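PDB 6HDT: short afifavidin from Afifella pfennigii, which binds biotin tightly without a covalent bond, and probably 2-iminobiotin too, though its biological role remains unclear. Local coordinates for residues Asn68-Val74 with Val86-Phe92. Numbering follows the deposited sequence.
With BTN (biotin), chain E.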
loop_
_atom_site.group_PDB
_atom_site.type_symbol
_atom_site.label_atom_id
_atom_site.label_comp_id
_atom_site.label_asym_id
_atom_site.label_seq_id
_atom_site.Cartn_x
_atom_site.Cartn_y
_atom_site.Cartn_z
ATOM N N ASN A 68 12.505 -2.024 9.091
ATOM C CA ASN A 68 12.773 -0.811 8.326
ATOM C C ASN A 68 12.051 -0.786 6.983
ATOM O O ASN A 68 12.426 -0.044 6.112
ATOM C CB ASN A 68 14.277 -0.551 8.171
ATOM C CG ASN A 68 14.963 -1.590 7.346
ATOM O OD1 ASN A 68 14.825 -2.772 7.608
ATOM N ND2 ASN A 68 15.699 -1.163 6.330
ATOM N N PHE A 69 10.984 -1.560 6.864
ATOM C CA PHE A 69 10.218 -1.632 5.626
ATOM C C PHE A 69 8.839 -1.095 5.834
ATOM O O PHE A 69 8.273 -1.197 6.915
ATOM C CB PHE A 69 10.150 -3.090 5.153
ATOM C CG PHE A 69 11.503 -3.676 4.927
ATOM C CD1 PHE A 69 12.209 -3.344 3.785
ATOM C CD2 PHE A 69 12.048 -4.547 5.837
ATOM C CE1 PHE A 69 13.479 -3.856 3.565
ATOM C CE2 PHE A 69 13.335 -5.053 5.636
ATOM C CZ PHE A 69 14.029 -4.718 4.495
ATOM N N ILE A 70 8.318 -0.532 4.754
ATOM C CA ILE A 70 7.054 0.160 4.778
ATOM C C ILE A 70 6.343 0.076 3.439
ATOM O O ILE A 70 6.968 -0.020 2.401
ATOM C CB ILE A 70 7.262 1.626 5.185
ATOM C CG1 ILE A 70 5.922 2.300 5.553
ATOM C CG2 ILE A 70 8.022 2.387 4.125
ATOM C CD1 ILE A 70 6.106 3.625 6.283
ATOM N N GLY A 71 5.020 0.124 3.508
ATOM C CA GLY A 71 4.192 0.304 2.313
ATOM C C GLY A 71 2.995 1.134 2.687
ATOM O O GLY A 71 2.452 0.978 3.787
ATOM N N PHE A 72 2.584 2.019 1.779
ATOM C CA PHE A 72 1.441 2.866 2.056
ATOM C C PHE A 72 0.760 3.328 0.792
ATOM O O PHE A 72 1.357 3.406 -0.276
ATOM C CB PHE A 72 1.790 4.071 2.930
ATOM C CG PHE A 72 2.917 4.920 2.397
ATOM C CD1 PHE A 72 4.234 4.672 2.759
ATOM C CD2 PHE A 72 2.657 6.003 1.589
ATOM C CE1 PHE A 72 5.256 5.460 2.272
ATOM C CE2 PHE A 72 3.673 6.793 1.087
ATOM C CZ PHE A 72 4.995 6.529 1.448
ATOM N N THR A 73 -0.528 3.606 0.949
ATOM C CA THR A 73 -1.381 3.971 -0.179
ATOM C C THR A 73 -2.054 5.312 0.041
ATOM O O THR A 73 -2.406 5.631 1.164
ATOM C CB THR A 73 -2.438 2.891 -0.397
ATOM O OG1 THR A 73 -1.782 1.672 -0.706
ATOM C CG2 THR A 73 -3.399 3.237 -1.529
ATOM N N VAL A 74 -2.230 6.079 -1.037
ATOM C CA VAL A 74 -2.997 7.326 -1.038
ATOM C C VAL A 74 -4.019 7.247 -2.195
ATOM O O VAL A 74 -3.668 7.030 -3.362
ATOM C CB VAL A 74 -2.109 8.556 -1.261
ATOM C CG1 VAL A 74 -2.955 9.803 -1.518
ATOM C CG2 VAL A 74 -1.161 8.762 -0.103
ATOM N N VAL A 86 -5.103 6.121 -7.598
ATOM C CA VAL A 86 -4.571 5.650 -6.329
ATOM C C VAL A 86 -3.095 5.341 -6.522
ATOM O O VAL A 86 -2.746 4.678 -7.477
ATOM C CB VAL A 86 -5.265 4.347 -5.875
ATOM C CG1 VAL A 86 -4.618 3.790 -4.618
ATOM C CG2 VAL A 86 -6.749 4.560 -5.689
ATOM N N THR A 87 -2.257 5.748 -5.566
ATOM C CA THR A 87 -0.811 5.359 -5.561
ATOM C C THR A 87 -0.472 4.516 -4.332
ATOM O O THR A 87 -0.996 4.730 -3.247
ATOM C CB THR A 87 0.083 6.625 -5.547
ATOM O OG1 THR A 87 -0.266 7.503 -6.617
ATOM C CG2 THR A 87 1.567 6.330 -5.622
ATOM N N SER A 88 0.431 3.546 -4.505
ATOM C CA SER A 88 1.061 2.889 -3.361
ATOM C C SER A 88 2.557 3.005 -3.488
ATOM O O SER A 88 3.103 2.825 -4.543
ATOM C CB SER A 88 0.672 1.424 -3.240
ATOM O OG SER A 88 -0.783 1.243 -3.260
ATOM N N TRP A 89 3.213 3.214 -2.351
ATOM C CA TRP A 89 4.648 3.253 -2.301
ATOM C C TRP A 89 5.098 2.074 -1.472
ATOM O O TRP A 89 4.420 1.703 -0.519
ATOM C CB TRP A 89 5.115 4.510 -1.572
ATOM C CG TRP A 89 4.982 5.812 -2.260
ATOM C CD1 TRP A 89 5.974 6.531 -2.850
ATOM C CD2 TRP A 89 3.797 6.590 -2.372
ATOM N NE1 TRP A 89 5.478 7.701 -3.345
ATOM C CE2 TRP A 89 4.139 7.768 -3.063
ATOM C CE3 TRP A 89 2.475 6.412 -1.945
ATOM C CZ2 TRP A 89 3.217 8.770 -3.322
ATOM C CZ3 TRP A 89 1.545 7.417 -2.231
ATOM C CH2 TRP A 89 1.915 8.562 -2.909
ATOM N N THR A 90 6.284 1.536 -1.761
ATOM C CA THR A 90 6.844 0.471 -0.934
ATOM C C THR A 90 8.343 0.646 -0.891
ATOM O O THR A 90 8.942 0.989 -1.882
ATOM C CB THR A 90 6.490 -0.934 -1.463
ATOM O OG1 THR A 90 5.131 -0.951 -1.955
ATOM C CG2 THR A 90 6.683 -2.010 -0.370
ATOM N N GLY A 91 8.936 0.452 0.270
ATOM C CA GLY A 91 10.361 0.758 0.373
ATOM C C GLY A 91 10.926 0.462 1.730
ATOM O O GLY A 91 10.346 -0.226 2.539
ATOM N N PHE A 92 12.129 1.002 1.920
ATOM C CA PHE A 92 12.947 0.730 3.084
ATOM C C PHE A 92 13.705 1.972 3.547
ATOM O O PHE A 92 14.127 2.826 2.735
ATOM C CB PHE A 92 13.928 -0.390 2.806
ATOM C CG PHE A 92 14.893 -0.119 1.696
ATOM C CD1 PHE A 92 14.567 -0.455 0.378
ATOM C CD2 PHE A 92 16.153 0.433 1.953
ATOM C CE1 PHE A 92 15.462 -0.216 -0.647
ATOM C CE2 PHE A 92 17.058 0.664 0.914
ATOM C CZ PHE A 92 16.715 0.338 -0.379
HETATM C C11 BTN E . -2.772 12.121 -9.966
HETATM O O11 BTN E . -3.442 11.193 -10.458
HETATM O O12 BTN E . -2.123 12.922 -10.680
HETATM C C10 BTN E . -2.755 12.240 -8.452
HETATM C C9 BTN E . -1.427 12.768 -7.912
HETATM C C8 BTN E . -0.292 11.752 -8.059
HETATM C C7 BTN E . 1.072 12.281 -7.619
HETATM C C2 BTN E . 2.123 11.189 -7.792
HETATM S S1 BTN E . 2.077 9.888 -6.572
HETATM C C6 BTN E . 3.683 9.314 -7.044
HETATM C C5 BTN E . 4.483 10.567 -7.346
HETATM N N1 BTN E . 5.156 11.086 -6.188
HETATM C C3 BTN E . 4.742 12.279 -5.764
HETATM O O3 BTN E . 5.231 12.891 -4.798
HETATM N N2 BTN E . 3.727 12.679 -6.574
HETATM C C4 BTN E . 3.543 11.737 -7.668
#
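Ile-70, Phe-72 and Val-74 pair with Gly-91, Trp-89 and Thr-87 through six backbone hydrogen bonds, joining 69-74 and 86-92 as neighbouring antiparallel strands of the eight-stranded avidin barrel, with axes at 171°. The bond from Trp-89 N to Phe-72 O measures 2.8 Å. Inside the barrel, Phe-72 is turned with CG between its backbone N and carbonyl carbon (chi1 54°), which brings its ring over the rim of one indole face. The phenyl ring and the five-membered ring of Trp-89 are tilted by only 20° but offset so far that little of one lies over the other; Phe-72 CE2 approaches Trp-89 CE3 to 3.3 Å, and Trp-89 CB sits over the phenyl face. Val-74 CG2 meets Trp-89 CZ3 at 3.7 Å. Thr-87 CG2 lies on the indole face opposite Phe-72, and Asp-123 OD2, which also binds biotin, accepts the hydrogen bond from Trp-89 NE1. With an alanine in place of Trp-89, a gap would probably open beside the biotin sulfur and Phe-72 would lose its flat neighbour. On the other face, Thr-73 CG2 presses tightly on Val-86 CG1, while Ser-88 and Thr-90 face the second subunit. Biotin S1 rests 3.6 Å from Trp-89 CZ2. It lies 3.3 Å from Thr-87 OG1, a hydroxyl hydrogen-bonded to Trp-76 NE1.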